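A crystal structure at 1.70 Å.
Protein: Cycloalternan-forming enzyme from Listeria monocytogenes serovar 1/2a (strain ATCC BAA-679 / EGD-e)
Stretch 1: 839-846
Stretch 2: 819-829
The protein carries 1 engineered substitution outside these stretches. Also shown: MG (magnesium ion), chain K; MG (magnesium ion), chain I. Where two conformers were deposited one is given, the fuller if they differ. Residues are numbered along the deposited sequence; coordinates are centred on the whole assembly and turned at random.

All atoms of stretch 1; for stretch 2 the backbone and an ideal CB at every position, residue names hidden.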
# COMPACT_ATOMS: atom_id res chain seq x y z
N SER A 839 19.61 4.22 -11.48
CA SER A 839 19.75 5.62 -11.10
C SER A 839 19.62 5.72 -9.59
O SER A 839 18.52 5.55 -9.06
CB SER A 839 18.66 6.46 -11.78
OG SER A 839 19.02 7.83 -11.83
N PHE A 840 20.74 5.96 -8.92
CA PHE A 840 20.77 6.08 -7.46
C PHE A 840 20.49 7.52 -7.01
O PHE A 840 21.13 8.46 -7.47
CB PHE A 840 22.15 5.60 -6.96
CG PHE A 840 22.41 5.88 -5.52
CD1 PHE A 840 21.51 5.48 -4.51
CD2 PHE A 840 23.59 6.55 -5.14
CE1 PHE A 840 21.77 5.75 -3.18
CE2 PHE A 840 23.86 6.81 -3.81
CZ PHE A 840 22.94 6.42 -2.83
N TYR A 841 19.54 7.67 -6.09
CA TYR A 841 19.23 8.96 -5.49
C TYR A 841 20.15 9.22 -4.30
O TYR A 841 19.94 8.67 -3.20
CB TYR A 841 17.77 8.98 -5.04
CG TYR A 841 17.29 10.30 -4.49
CD1 TYR A 841 17.54 11.51 -5.15
CD2 TYR A 841 16.53 10.33 -3.31
CE1 TYR A 841 17.07 12.72 -4.63
CE2 TYR A 841 16.05 11.52 -2.79
CZ TYR A 841 16.32 12.71 -3.45
OH TYR A 841 15.84 13.88 -2.92
N ASP A 842 21.16 10.05 -4.52
CA ASP A 842 22.18 10.24 -3.51
C ASP A 842 21.78 11.41 -2.59
O ASP A 842 22.25 12.54 -2.76
CB ASP A 842 23.53 10.42 -4.21
CG ASP A 842 24.70 10.57 -3.24
OD1 ASP A 842 24.51 10.49 -2.02
OD2 ASP A 842 25.81 10.78 -3.75
N ASP A 843 20.92 11.10 -1.62
CA ASP A 843 20.35 12.09 -0.69
C ASP A 843 21.41 12.74 0.19
O ASP A 843 21.27 13.91 0.59
CB ASP A 843 19.28 11.44 0.22
CG ASP A 843 18.52 12.46 1.08
OD1 ASP A 843 17.98 13.45 0.53
OD2 ASP A 843 18.45 12.28 2.32
N VAL A 844 22.47 12.00 0.50
CA VAL A 844 23.57 12.51 1.34
C VAL A 844 24.24 13.70 0.65
O VAL A 844 24.64 14.66 1.32
CB VAL A 844 24.55 11.37 1.75
CG1 VAL A 844 25.91 11.88 2.26
CG2 VAL A 844 23.90 10.48 2.80
N ASN A 845 24.32 13.64 -0.67
CA ASN A 845 25.05 14.62 -1.46
C ASN A 845 24.16 15.46 -2.38
O ASN A 845 24.36 15.51 -3.60
CB ASN A 845 26.17 13.91 -2.24
CG ASN A 845 27.13 13.17 -1.33
OD1 ASN A 845 27.19 11.93 -1.34
ND2 ASN A 845 27.90 13.91 -0.56
N GLY A 846 23.17 16.11 -1.78
CA GLY A 846 22.35 17.12 -2.45
C GLY A 846 21.29 16.55 -3.38
O GLY A 846 20.74 17.28 -4.21
N UNK A 819 22.68 8.27 11.56
CA UNK A 819 23.09 9.62 11.13
C UNK A 819 22.90 9.66 9.63
O UNK A 819 23.69 9.09 8.88
CB UNK A 819 24.53 9.95 11.52
N UNK A 820 21.85 10.35 9.21
CA UNK A 820 21.44 10.40 7.82
C UNK A 820 22.17 11.44 6.98
O UNK A 820 21.82 11.64 5.81
CB UNK A 820 19.94 10.67 7.75
N UNK A 821 23.19 12.09 7.57
CA UNK A 821 23.98 13.12 6.88
C UNK A 821 25.20 12.56 6.14
O UNK A 821 25.87 13.30 5.41
CB UNK A 821 24.44 14.17 7.89
N UNK A 822 25.50 11.28 6.36
CA UNK A 822 26.67 10.63 5.74
C UNK A 822 26.48 9.13 5.62
O UNK A 822 25.64 8.55 6.31
CB UNK A 822 27.94 10.92 6.55
N UNK A 823 27.25 8.51 4.73
CA UNK A 823 27.32 7.05 4.69
C UNK A 823 28.53 6.60 5.48
O UNK A 823 29.50 7.37 5.65
CB UNK A 823 27.39 6.53 3.25
N UNK A 824 28.50 5.35 5.91
CA UNK A 824 29.69 4.71 6.44
C UNK A 824 30.50 4.26 5.21
O UNK A 824 31.31 5.05 4.69
CB UNK A 824 29.35 3.54 7.37
N UNK A 825 30.23 3.05 4.71
CA UNK A 825 30.78 2.57 3.43
C UNK A 825 29.67 2.45 2.39
O UNK A 825 28.86 1.51 2.43
CB UNK A 825 31.48 1.22 3.61
N UNK A 826 29.62 3.40 1.46
CA UNK A 826 28.60 3.33 0.39
C UNK A 826 29.01 2.18 -0.53
O UNK A 826 30.15 2.14 -1.02
CB UNK A 826 28.48 4.65 -0.38
N UNK A 827 28.06 1.27 -0.74
CA UNK A 827 28.31 -0.03 -1.35
C UNK A 827 27.24 -0.31 -2.40
O UNK A 827 26.10 0.10 -2.21
CB UNK A 827 28.33 -1.14 -0.29
N UNK A 828 27.61 -0.96 -3.50
CA UNK A 828 26.61 -1.38 -4.49
C UNK A 828 26.74 -2.88 -4.70
O UNK A 828 27.78 -3.35 -5.18
CB UNK A 828 26.78 -0.63 -5.81
N UNK A 829 25.69 -3.60 -4.31
CA UNK A 829 25.59 -5.03 -4.53
C UNK A 829 25.06 -5.26 -5.94
O UNK A 829 24.04 -4.69 -6.32
CB UNK A 829 24.69 -5.69 -3.48
MG MG K . 31.54 7.23 4.88
MG MG I . 24.05 7.19 7.88

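Position 819 opens the segment with no atom of stretch 1 within 5.5 Å of its ideal CB, so stretch 1 sets no preference. The residue is Asp819, first of a type I turn, and Asp819 OD1 accepts from the backbone N of 821 at 3.0 Å, bracing that turn.

At 820 (phi/psi -85/7) CA-to-CB points sideways, and many residues would serve. It is Leu820, whose contribution is mainly backbone: Leu820 O lies 3.8 Å from Val844 CG2, and water 1 donates both to Leu820 O and to Asp843 OD2, each at 2.7 Å.

Position 821 points away, leaving room for a long or polar chain. Lys821 fits that description. Lys821 O packs 3.5 Å from Val844 CG1, while water 2 links Lys821 O (3.2 Å) to Val844 O (3.0 Å).

At 822 CB also points away, yet the ideal CB is 4.8 Å from Val844 CG1; small residues would suit, without being required. Ser822 is found.

At 823 CA-to-CB runs sideways, with the ideal CB 5.3 Å from Val844 CG2. Beyond it lie a methyl group, the Phe840 ring and the Asp842 carboxylate, the last too far for a short side chain. A long residue with an apolar body and a donor at its tip would suit, an aromatic one especially; Lys or Arg could also offer charge to the acid. The residue is Tyr823, chi1 -53° (m). Tyr823 OH donates to Asp842 OD1 at 2.7 Å and accepts from water 5 at 2.7 Å. Val844 CG2 sits over one face of the Tyr823 ring, 3.6 Å from the centroid and 19° off the normal, a CH-pi contact. Tyr823 OH also meets the edge of the Phe840 ring, 3.3 Å from Phe840 CZ.

Positions 824 and 825 are out of reach; they are Asp824, whose O binds the chain K MG at 2.2 Å, and Asn825, which begins the strand.

Position 826 points toward stretch 1, where the Phe840 ring offers an apolar surface; Leu, Ile or Met would suit. Leu826 places CD1 4.0 Å from Phe840 CZ.

Position 827 is out of reach. Thr827 OG1 donates to Asn825 O at 3.0 Å.

Position 828 again points toward stretch 1, but its backbone stands well back from that of Phe840, a gap favouring a large apolar or aromatic residue. Phe828 directs its edge toward the Phe840 face, with ring centroids 5.6 Å apart and planes at 87°; Phe828 CZ reaches Phe840 CD2 at 3.9 Å.

Position 829, out of reach, is Arg829, which bonds elsewhere in the structure.

Stretch 2, residues 819-829: DLKSYDNLTFR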
# COMPACT_ATOMS: atom_id res chain seq x y z
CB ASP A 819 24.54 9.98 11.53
CG ASP A 819 25.05 11.29 10.88
OD1 ASP A 819 24.23 12.13 10.42
OD2 ASP A 819 26.29 11.49 10.85
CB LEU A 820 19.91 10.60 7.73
CG LEU A 820 19.06 9.69 8.63
CD1 LEU A 820 17.60 10.09 8.49
CD2 LEU A 820 19.24 8.22 8.32
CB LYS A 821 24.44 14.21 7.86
CG LYS A 821 23.33 15.12 8.39
CD LYS A 821 23.92 16.42 8.94
CE LYS A 821 22.87 17.34 9.56
NZ LYS A 821 21.78 17.73 8.61
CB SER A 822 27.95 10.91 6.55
OG SER A 822 27.87 10.29 7.83
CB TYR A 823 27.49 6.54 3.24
CG TYR A 823 26.45 7.06 2.26
CD1 TYR A 823 25.10 6.67 2.36
CD2 TYR A 823 26.81 7.95 1.24
CE1 TYR A 823 24.15 7.16 1.46
CE2 TYR A 823 25.86 8.43 0.34
CZ TYR A 823 24.54 8.03 0.45
OH TYR A 823 23.58 8.53 -0.41
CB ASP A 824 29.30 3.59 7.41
CG ASP A 824 30.49 2.99 8.16
OD1 ASP A 824 31.66 3.25 7.80
OD2 ASP A 824 30.25 2.24 9.13
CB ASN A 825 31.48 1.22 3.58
CG ASN A 825 32.66 1.27 4.53
OD1 ASN A 825 33.43 2.23 4.53
ND2 ASN A 825 32.83 0.23 5.32
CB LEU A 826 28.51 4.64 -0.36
CG LEU A 826 27.60 4.74 -1.58
CD1 LEU A 826 26.14 4.56 -1.19
CD2 LEU A 826 27.82 6.12 -2.20
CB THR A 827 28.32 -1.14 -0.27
OG1 THR A 827 29.34 -0.85 0.70
CG2 THR A 827 28.62 -2.53 -0.86
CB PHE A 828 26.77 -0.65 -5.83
CG PHE A 828 26.54 0.83 -5.73
CD1 PHE A 828 27.59 1.68 -5.35
CD2 PHE A 828 25.28 1.38 -6.00
CE1 PHE A 828 27.38 3.05 -5.22
CE2 PHE A 828 25.08 2.76 -5.90
CZ PHE A 828 26.13 3.58 -5.49
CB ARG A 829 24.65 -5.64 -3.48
CG ARG A 829 24.40 -7.14 -3.56
CD ARG A 829 25.61 -7.99 -3.19
NE ARG A 829 25.95 -7.96 -1.76
CZ ARG A 829 25.36 -8.68 -0.82
NH1 ARG A 829 25.81 -8.60 0.44
NH2 ARG A 829 24.34 -9.48 -1.12
O HOH W 1 20.61 11.19 3.46
O HOH W 2 24.31 15.73 4.08
O HOH W 3 25.86 5.95 8.10
O HOH W 4 22.82 7.79 5.80
O HOH W 5 20.92 8.15 0.11
O HOH W 6 22.30 5.65 8.63
O HOH W 7 31.19 7.65 2.83
O HOH W 8 33.95 7.08 3.93
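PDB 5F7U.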